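Long-range contact in beta-glucoside phosphorylase BglX (PDB 5VQE), which probably cleaves beta-glucosides with phosphate rather than water, as a phosphorylase of glycoside hydrolase family 3: residues A[193-198]-A[236-241]. Sequence-based numbering, arbitrary orientation.
Sequences KHFPGD and ETLMSA. With G2F (2-deoxy-2-fluoro-alpha-D-glucopyranose), chain B.
The ammonium group of Lys-193, whose CB packs against CB of Met-239 at 3.8 Å, is gripped from several directions. Lys-193 NZ donates to O3 and O4 of the bound 2-fluoroglucose, both at 3.0 Å, while the carbonyl of Tyr-145 and the carboxylate of Glu-146 hold it from the protein. Beyond a CG set between the backbone N and the carbonyl carbon (chi1 67°), the lysine chain runs fully extended, which is how so long a residue reaches two neighbouring sugar hydroxyls; an alanine here would probably leave O4 without this donor and Glu-146 without this positive partner. His-194 NE2 shares O3 of the sugar at 2.8 Å in a nearly straight bond, the hydroxyl lying at the ring edge, where an imidazole nitrogen bonds well. Asp-150 binds ND1 and so fixes the ring's rotation, and Lys-193 CG lies over one ring face. Met-239 brings a pliable thioether to the sugar, its chain bending at chi3 (-74°) to carry CE of Met-239 to 3.5 Å from the sugar O4. This is the Lys-His-Phe-Pro-Gly motif of family 3, at the end of a strand of the TIM-barrel-type domain, with cis peptide bonds before both His-194 and Pro-196. Segment 236-241 supplies the adjacent parallel strand: Phe-195 N bonds to Met-239 O at 3.0 Å, and Ala-241 N returns to Phe-195 O at 2.8 Å. Ala-241 brings its small methyl against CB of His-194. Phe-195 sends its side chain to the same face of the sheet as Ser-240, its CB 3.9 Å from CD2 of Leu-238 and its ring edge meeting Ser-240 OG; helix 268-278 packs on Phe-195 through Leu-270 and Leu-275.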
# COMPACT_ATOMS: atom_id res chain seq x y z
N LYS A 193 3.01 -7.11 -4.82
CA LYS A 193 1.99 -7.65 -3.92
C LYS A 193 0.63 -7.26 -4.48
O LYS A 193 0.53 -6.34 -5.29
CB LYS A 193 2.18 -7.12 -2.49
CG LYS A 193 1.95 -5.62 -2.30
CD LYS A 193 2.33 -5.17 -0.89
CE LYS A 193 1.86 -3.76 -0.59
NZ LYS A 193 2.36 -3.23 0.72
N HIS A 194 -0.44 -7.95 -4.07
CA HIS A 194 -0.49 -9.06 -3.11
C HIS A 194 -0.82 -10.37 -3.85
O HIS A 194 -1.93 -10.54 -4.33
CB HIS A 194 -1.56 -8.80 -2.05
CG HIS A 194 -1.40 -7.50 -1.31
ND1 HIS A 194 -1.94 -6.32 -1.76
CD2 HIS A 194 -0.77 -7.21 -0.15
CE1 HIS A 194 -1.65 -5.35 -0.90
NE2 HIS A 194 -0.94 -5.87 0.09
N PHE A 195 0.13 -11.27 -3.93
CA PHE A 195 -0.05 -12.47 -4.74
C PHE A 195 -0.93 -13.48 -3.98
O PHE A 195 -0.74 -13.68 -2.78
CB PHE A 195 1.31 -13.07 -5.06
CG PHE A 195 1.26 -14.42 -5.73
CD1 PHE A 195 1.35 -15.58 -4.98
CD2 PHE A 195 1.16 -14.52 -7.11
CE1 PHE A 195 1.32 -16.82 -5.59
CE2 PHE A 195 1.13 -15.77 -7.72
CZ PHE A 195 1.20 -16.91 -6.96
N PRO A 196 -1.87 -14.16 -4.67
CA PRO A 196 -2.15 -14.26 -6.10
C PRO A 196 -3.06 -13.19 -6.69
O PRO A 196 -3.45 -13.32 -7.85
CB PRO A 196 -2.82 -15.63 -6.20
CG PRO A 196 -3.59 -15.73 -4.96
CD PRO A 196 -2.65 -15.15 -3.91
N GLY A 197 -3.42 -12.17 -5.91
CA GLY A 197 -4.07 -11.00 -6.48
C GLY A 197 -5.32 -10.56 -5.77
O GLY A 197 -6.36 -11.23 -5.84
N ASP A 198 -5.27 -9.42 -5.09
CA ASP A 198 -6.48 -8.87 -4.52
C ASP A 198 -7.26 -8.10 -5.59
O ASP A 198 -6.74 -7.78 -6.67
CB ASP A 198 -6.17 -7.97 -3.33
CG ASP A 198 -7.24 -8.06 -2.25
OD1 ASP A 198 -8.40 -8.41 -2.60
OD2 ASP A 198 -6.93 -7.82 -1.07
N GLU A 236 12.45 -7.81 -7.47
CA GLU A 236 13.39 -8.50 -6.60
C GLU A 236 12.68 -9.42 -5.62
O GLU A 236 13.16 -10.53 -5.36
CB GLU A 236 14.24 -7.49 -5.83
CG GLU A 236 15.12 -6.63 -6.72
CD GLU A 236 14.44 -5.37 -7.20
OE1 GLU A 236 13.24 -5.17 -6.91
OE2 GLU A 236 15.12 -4.57 -7.89
N THR A 237 11.55 -8.99 -5.07
CA THR A 237 10.83 -9.75 -4.07
C THR A 237 9.35 -9.72 -4.40
O THR A 237 8.87 -8.86 -5.16
CB THR A 237 11.08 -9.23 -2.64
OG1 THR A 237 10.27 -8.07 -2.39
CG2 THR A 237 12.56 -8.89 -2.41
N LEU A 238 8.62 -10.67 -3.82
CA LEU A 238 7.19 -10.84 -4.02
C LEU A 238 6.56 -11.20 -2.69
O LEU A 238 7.13 -11.97 -1.91
CB LEU A 238 6.92 -11.91 -5.07
CG LEU A 238 5.48 -12.35 -5.33
CD1 LEU A 238 5.31 -12.73 -6.79
CD2 LEU A 238 5.09 -13.53 -4.44
N MET A 239 5.39 -10.65 -2.42
CA MET A 239 4.68 -10.90 -1.17
C MET A 239 3.49 -11.81 -1.45
O MET A 239 2.57 -11.44 -2.19
CB MET A 239 4.23 -9.60 -0.51
CG MET A 239 3.56 -9.83 0.84
SD MET A 239 3.14 -8.31 1.71
CE MET A 239 4.74 -7.77 2.26
N SER A 240 3.51 -12.99 -0.85
CA SER A 240 2.43 -13.96 -0.96
C SER A 240 1.44 -13.75 0.17
O SER A 240 1.78 -13.88 1.35
CB SER A 240 2.99 -15.38 -0.94
OG SER A 240 1.97 -16.34 -1.21
N ALA A 241 0.21 -13.40 -0.18
CA ALA A 241 -0.76 -12.91 0.78
C ALA A 241 -1.79 -13.99 1.09
O ALA A 241 -1.73 -15.11 0.59
CB ALA A 241 -1.42 -11.64 0.27
C1 G2F B . 0.25 -7.35 4.95
C2 G2F B . -0.36 -6.34 3.93
C3 G2F B . 0.80 -5.79 3.04
C4 G2F B . 1.89 -5.19 3.97
C5 G2F B . 2.37 -6.31 4.95
C6 G2F B . 3.43 -5.74 5.98
O3 G2F B . 0.29 -4.72 2.29
O4 G2F B . 2.99 -4.85 3.17
O5 G2F B . 1.26 -6.74 5.72
O6 G2F B . 2.90 -4.60 6.58
F2 G2F B . -1.26 -6.97 3.13